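Side-chain contacts in beta-N-acetylhexosaminidase (Arthrobacter aurescens, PDB 3RCN), which probably hydrolyses terminal non-reducing N-acetyl-D-hexosamine residues in N-acetyl-beta-D-hexosaminides: residues Q329-A332 with A333-L337; G342-S345 with W346-Q350. All coordinates share one frame; numbering follows the deposited sequence.

Contact 1: residues Q329-A332 with A333-L337; sequences QAKA and AELGL. With SO4 (sulfate ion), chain C; SO4 (sulfate ion), chain D.
K331 and E334, one turn apart near the end of helix 326-335, join their charged ends in a salt bridge. The lysine leaves the helix with CG anti to its own N (chi1 -165°) and bends once at chi2. Its CB points away from the next turn, but CG already lies 4.1 Å from CD1 of L335. CD and CE then run past the sulfate of chain C, CE standing 3.6 Å from its O2, and NZ ends 2.9 Å from OE2 of E334, which it meets nearly along the C-O bond. The same NZ donates to that O2 at 3.1 Å, with a weak bond to O4, and forms a second salt bridge with E288. A methionine here would probably leave the carboxylates of E334 and E288 without the cation that pairs them. A turn further on, the helix ends in a Schellman motif: L337 N reaches back to O of A332 (2.9 Å), and G336 N to O of A333 (3.0 Å). G336 has a positive phi of 74°, which glycine adopts easily. A332 and L337 bracket the turn, their CB atoms 4.2 Å apart, and alanine's small methyl probably suits this buried, close approach. NE2 of Q329 donates both to O of Q323 and to O1 of the chain D sulfate; both sulfates probably come from the crystallisation liquor.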
ATOM      1  N   GLN A 329      16.619  17.602  41.255  1.00 45.37           N
ATOM      2  CA  GLN A 329      17.059  18.668  42.140  1.00 42.15           C
ATOM      3  C   GLN A 329      18.578  18.708  42.224  1.00 38.79           C
ATOM      4  O   GLN A 329      19.185  19.743  41.976  1.00 45.75           O
ATOM      5  CB  GLN A 329      16.443  18.482  43.521  1.00 44.16           C
ATOM      6  CG  GLN A 329      14.917  18.527  43.504  1.00 54.55           C
ATOM      7  CD  GLN A 329      14.364  19.905  43.131  1.00 61.82           C
ATOM      8  OE1 GLN A 329      15.112  20.880  43.013  1.00 61.93           O
ATOM      9  NE2 GLN A 329      13.048  19.986  42.951  1.00 61.56           N
ATOM     10  N   ALA A 330      19.191  17.575  42.554  1.00 34.69           N
ATOM     11  CA  ALA A 330      20.647  17.474  42.583  1.00 35.20           C
ATOM     12  C   ALA A 330      21.280  17.990  41.283  1.00 38.64           C
ATOM     13  O   ALA A 330      22.228  18.780  41.317  1.00 45.92           O
ATOM     14  CB  ALA A 330      21.088  16.030  42.860  1.00 29.85           C
ATOM     15  N   LYS A 331      20.743  17.554  40.148  1.00 27.28           N
ATOM     16  CA  LYS A 331      21.276  17.925  38.832  1.00 40.14           C
ATOM     17  C   LYS A 331      21.236  19.427  38.552  1.00 35.80           C
ATOM     18  O   LYS A 331      22.182  20.002  38.019  1.00 40.00           O
ATOM     19  CB  LYS A 331      20.521  17.188  37.717  1.00 37.24           C
ATOM     20  CG  LYS A 331      21.250  17.238  36.396  1.00 33.46           C
ATOM     21  CD  LYS A 331      22.588  16.551  36.537  1.00 35.43           C
ATOM     22  CE  LYS A 331      23.400  16.627  35.274  1.00 44.56           C
ATOM     23  NZ  LYS A 331      24.691  15.939  35.501  1.00 48.55           N
ATOM     24  N   ALA A 332      20.124  20.050  38.908  1.00 31.88           N
ATOM     25  CA  ALA A 332      19.958  21.477  38.732  1.00 35.17           C
ATOM     26  C   ALA A 332      20.969  22.275  39.590  1.00 45.40           C
ATOM     27  O   ALA A 332      21.426  23.355  39.194  1.00 48.06           O
ATOM     28  CB  ALA A 332      18.509  21.867  39.057  1.00 29.09           C
ATOM     29  N   ALA A 333      21.315  21.739  40.759  1.00 38.80           N
ATOM     30  CA  ALA A 333      22.337  22.351  41.607  1.00 38.61           C
ATOM     31  C   ALA A 333      23.699  22.267  40.937  1.00 39.55           C
ATOM     32  O   ALA A 333      24.412  23.262  40.841  1.00 45.84           O
ATOM     33  CB  ALA A 333      22.388  21.688  42.989  1.00 21.33           C
ATOM     34  N   GLU A 334      24.057  21.075  40.471  1.00 34.32           N
ATOM     35  CA  GLU A 334      25.355  20.875  39.854  1.00 37.04           C
ATOM     36  C   GLU A 334      25.573  21.813  38.659  1.00 41.29           C
ATOM     37  O   GLU A 334      26.694  22.255  38.395  1.00 39.16           O
ATOM     38  CB  GLU A 334      25.528  19.414  39.440  1.00 36.55           C
ATOM     39  CG  GLU A 334      26.898  19.092  38.860  1.00 48.55           C
ATOM     40  CD  GLU A 334      27.065  17.617  38.507  1.00 55.31           C
ATOM     41  OE1 GLU A 334      27.897  16.954  39.172  1.00 57.31           O
ATOM     42  OE2 GLU A 334      26.377  17.128  37.573  1.00 46.97           O
ATOM     43  N   LEU A 335      24.505  22.106  37.926  1.00 37.27           N
ATOM     44  CA  LEU A 335      24.641  22.949  36.749  1.00 37.21           C
ATOM     45  C   LEU A 335      24.509  24.419  37.091  1.00 42.96           C
ATOM     46  O   LEU A 335      24.888  25.282  36.298  1.00 50.54           O
ATOM     47  CB  LEU A 335      23.578  22.563  35.708  1.00 34.30           C
ATOM     48  CG  LEU A 335      23.688  21.122  35.203  1.00 35.74           C
ATOM     49  CD1 LEU A 335      22.431  20.671  34.451  1.00 39.33           C
ATOM     50  CD2 LEU A 335      24.930  20.947  34.336  1.00 34.52           C
ATOM     51  N   GLY A 336      23.989  24.698  38.284  1.00 42.58           N
ATOM     52  CA  GLY A 336      23.673  26.058  38.697  1.00 32.22           C
ATOM     53  C   GLY A 336      22.434  26.646  38.031  1.00 39.21           C
ATOM     54  O   GLY A 336      22.376  27.853  37.789  1.00 43.88           O
ATOM     55  N   LEU A 337      21.445  25.803  37.728  1.00 36.02           N
ATOM     56  CA  LEU A 337      20.171  26.273  37.176  1.00 40.02           C
ATOM     57  C   LEU A 337      19.290  26.900  38.258  1.00 47.76           C
ATOM     58  O   LEU A 337      19.399  26.555  39.446  1.00 44.62           O
ATOM     59  CB  LEU A 337      19.411  25.123  36.515  1.00 45.18           C
ATOM     60  CG  LEU A 337      20.172  24.246  35.522  1.00 43.71           C
ATOM     61  CD1 LEU A 337      19.239  23.242  34.880  1.00 33.04           C
ATOM     62  CD2 LEU A 337      20.831  25.108  34.472  1.00 48.77           C
TER
HETATM   63  S   SO4 C 553      23.807  12.538  36.778  1.00 68.92           S
HETATM   64  O1  SO4 C 553      23.985  11.082  36.772  1.00 68.43           O
HETATM   65  O2  SO4 C 553      23.566  13.012  35.418  1.00 71.20           O
HETATM   66  O3  SO4 C 553      22.668  12.904  37.619  1.00 55.48           O
HETATM   67  O4  SO4 C 553      25.022  13.162  37.294  1.00 75.68           O
HETATM   68  S   SO4 D 554      11.288  23.528  41.990  1.00134.98           S
HETATM   69  O1  SO4 D 554      10.928  22.324  42.740  1.00130.56           O
HETATM   70  O2  SO4 D 554      10.368  23.724  40.871  1.00137.52           O
HETATM   71  O3  SO4 D 554      11.198  24.684  42.877  1.00137.86           O
HETATM   72  O4  SO4 D 554      12.649  23.400  41.470  1.00133.05           O

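Contact 2: residues G342-S345 with W346-Q350; sequences GLHS and WFVGQ
H344 and V348, a turn apart on helix 342-357, lie side by side and point the same way. The histidine holds CG anti to its backbone N (chi1 -177°), which carries the ring along the helix until CE1 is 3.9 Å from CG2 of V348. The valine meets it with CG2, the branch beside its own N, and this compact apolar group fits beside the imidazole on a buried flank. The far nitrogen of the imidazole, NE2, is hydrogen-bonded to O of G314; that bond probably fixes the ring's rotation, while the V348 methyl packs beside ND1 and CE1.

W346 extends the other way round the helix. With chi1 at 176°, its indole brings CE3 to 4.3 Å from CD2 of L343, while the carbonyl O of L343 sits at the ring edge, near its plane. CG of Q350 lies 3.6 Å above one indole face, offset toward the rim, its aliphatic stem serving as an apolar cover. F347 makes the same choice of first torsion (chi1 -171°), which directs its buried ring toward L284 and toward S290 and L291 of helix 288-304. The backbone supports these side chains with i to i+4 bonds, from W346 N to G342 O (3.0 Å) through G349 N to S345 O. Helix 342-357 connects parallel strands 309-313 and 361-364, a beta-alpha-beta crossover of the family 20 TIM barrel, and through G314 its H344 is tied to the end of the first strand, near the predicted proton donor E316.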
ATOM      1  N   GLY A 342      14.712  24.114  34.256  1.00 42.13           N
ATOM      2  CA  GLY A 342      15.744  24.540  33.329  1.00 36.77           C
ATOM      3  C   GLY A 342      16.428  23.345  32.703  1.00 40.70           C
ATOM      4  O   GLY A 342      17.150  23.474  31.722  1.00 51.10           O
ATOM      5  N   LEU A 343      16.191  22.174  33.279  1.00 34.85           N
ATOM      6  CA  LEU A 343      16.794  20.942  32.805  1.00 34.53           C
ATOM      7  C   LEU A 343      16.287  20.603  31.397  1.00 40.98           C
ATOM      8  O   LEU A 343      16.971  19.957  30.593  1.00 35.38           O
ATOM      9  CB  LEU A 343      16.438  19.811  33.767  1.00 32.00           C
ATOM     10  CG  LEU A 343      17.159  19.732  35.101  1.00 35.64           C
ATOM     11  CD1 LEU A 343      16.410  18.801  36.038  1.00 39.97           C
ATOM     12  CD2 LEU A 343      18.581  19.255  34.883  1.00 39.47           C
ATOM     13  N   HIS A 344      15.066  21.039  31.117  1.00 44.97           N
ATOM     14  CA  HIS A 344      14.468  20.851  29.806  1.00 43.95           C
ATOM     15  C   HIS A 344      15.332  21.524  28.737  1.00 45.51           C
ATOM     16  O   HIS A 344      15.765  20.893  27.764  1.00 38.46           O
ATOM     17  CB  HIS A 344      13.058  21.439  29.807  1.00 39.17           C
ATOM     18  CG  HIS A 344      12.324  21.248  28.519  1.00 45.98           C
ATOM     19  ND1 HIS A 344      12.961  21.204  27.300  1.00 47.75           N
ATOM     20  CD2 HIS A 344      11.005  21.082  28.264  1.00 45.44           C
ATOM     21  CE1 HIS A 344      12.066  21.024  26.344  1.00 47.56           C
ATOM     22  NE2 HIS A 344      10.873  20.950  26.904  1.00 49.31           N
ATOM     23  N   SER A 345      15.587  22.814  28.932  1.00 50.45           N
ATOM     24  CA  SER A 345      16.389  23.575  27.997  1.00 47.40           C
ATOM     25  C   SER A 345      17.781  22.971  27.907  1.00 41.94           C
ATOM     26  O   SER A 345      18.358  22.853  26.828  1.00 43.62           O
ATOM     27  CB  SER A 345      16.476  25.027  28.449  1.00 47.67           C
ATOM     28  OG  SER A 345      17.159  25.800  27.480  1.00 55.10           O
ATOM     29  N   TRP A 346      18.309  22.571  29.055  1.00 29.42           N
ATOM     30  CA  TRP A 346      19.652  22.027  29.118  1.00 33.30           C
ATOM     31  C   TRP A 346      19.781  20.706  28.347  1.00 39.04           C
ATOM     32  O   TRP A 346      20.747  20.504  27.604  1.00 41.12           O
ATOM     33  CB  TRP A 346      20.063  21.821  30.578  1.00 33.39           C
ATOM     34  CG  TRP A 346      21.392  21.175  30.705  1.00 41.45           C
ATOM     35  CD1 TRP A 346      22.604  21.778  30.556  1.00 51.88           C
ATOM     36  CD2 TRP A 346      21.661  19.796  30.998  1.00 39.12           C
ATOM     37  NE1 TRP A 346      23.614  20.860  30.737  1.00 52.43           N
ATOM     38  CE2 TRP A 346      23.065  19.639  31.008  1.00 44.28           C
ATOM     39  CE3 TRP A 346      20.855  18.682  31.254  1.00 42.94           C
ATOM     40  CZ2 TRP A 346      23.681  18.413  31.263  1.00 44.84           C
ATOM     41  CZ3 TRP A 346      21.471  17.459  31.516  1.00 45.91           C
ATOM     42  CH2 TRP A 346      22.869  17.337  31.512  1.00 46.52           C
ATOM     43  N   PHE A 347      18.815  19.810  28.545  1.00 31.61           N
ATOM     44  CA  PHE A 347      18.866  18.466  27.963  1.00 34.22           C
ATOM     45  C   PHE A 347      18.837  18.528  26.445  1.00 34.89           C
ATOM     46  O   PHE A 347      19.658  17.919  25.774  1.00 37.74           O
ATOM     47  CB  PHE A 347      17.693  17.620  28.459  1.00 30.77           C
ATOM     48  CG  PHE A 347      17.784  16.175  28.071  1.00 36.52           C
ATOM     49  CD1 PHE A 347      18.745  15.348  28.636  1.00 40.78           C
ATOM     50  CD2 PHE A 347      16.911  15.634  27.139  1.00 36.43           C
ATOM     51  CE1 PHE A 347      18.831  14.005  28.280  1.00 39.26           C
ATOM     52  CE2 PHE A 347      16.994  14.300  26.778  1.00 29.55           C
ATOM     53  CZ  PHE A 347      17.954  13.483  27.355  1.00 33.97           C
ATOM     54  N   VAL A 348      17.882  19.276  25.914  1.00 36.43           N
ATOM     55  CA  VAL A 348      17.735  19.426  24.482  1.00 36.05           C
ATOM     56  C   VAL A 348      18.973  20.098  23.879  1.00 35.56           C
ATOM     57  O   VAL A 348      19.430  19.722  22.795  1.00 33.74           O
ATOM     58  CB  VAL A 348      16.450  20.220  24.166  1.00 36.07           C
ATOM     59  CG1 VAL A 348      16.379  20.599  22.707  1.00 22.78           C
ATOM     60  CG2 VAL A 348      15.212  19.417  24.599  1.00 36.54           C
ATOM     61  N   GLY A 349      19.523  21.076  24.598  1.00 36.16           N
ATOM     62  CA  GLY A 349      20.701  21.800  24.141  1.00 25.34           C
ATOM     63  C   GLY A 349      21.911  20.901  24.019  1.00 32.10           C
ATOM     64  O   GLY A 349      22.643  20.988  23.040  1.00 37.48           O
ATOM     65  N   GLN A 350      22.122  20.036  25.011  1.00 38.02           N
ATOM     66  CA  GLN A 350      23.207  19.054  24.955  1.00 40.45           C
ATOM     67  C   GLN A 350      23.068  18.150  23.731  1.00 38.84           C
ATOM     68  O   GLN A 350      24.042  17.878  23.022  1.00 33.78           O
ATOM     69  CB  GLN A 350      23.259  18.197  26.221  1.00 32.35           C
ATOM     70  CG  GLN A 350      23.627  18.945  27.497  1.00 39.61           C
ATOM     71  CD  GLN A 350      24.999  19.599  27.450  1.00 42.25           C
ATOM     72  OE1 GLN A 350      25.103  20.827  27.353  1.00 37.70           O
ATOM     73  NE2 GLN A 350      26.062  18.788  27.526  1.00 39.61           N
TER

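Helices 326-335 and 342-357 follow one another in the chain, and contacts 1 and 2 pack together with centres about 12 Å apart. L337, which closes the Schellman motif of contact 1, places CD1 3.6 Å from C of G342, while L335 CD1 lies 3.6 Å from CD2 of the W346 indole. K331 adds its stem, CG coming within 3.7 Å of L343 CD2, so its apolar part is used by both contacts and its charge by contact 1. The W346 side chain also lies about 6 Å from the chain C sulfate, probably a crystallisation ion. Contact 1 is at the surface, away from the annotated site. Contact 2 reaches farther in: the H344 side chain is about 8 Å from that of E316.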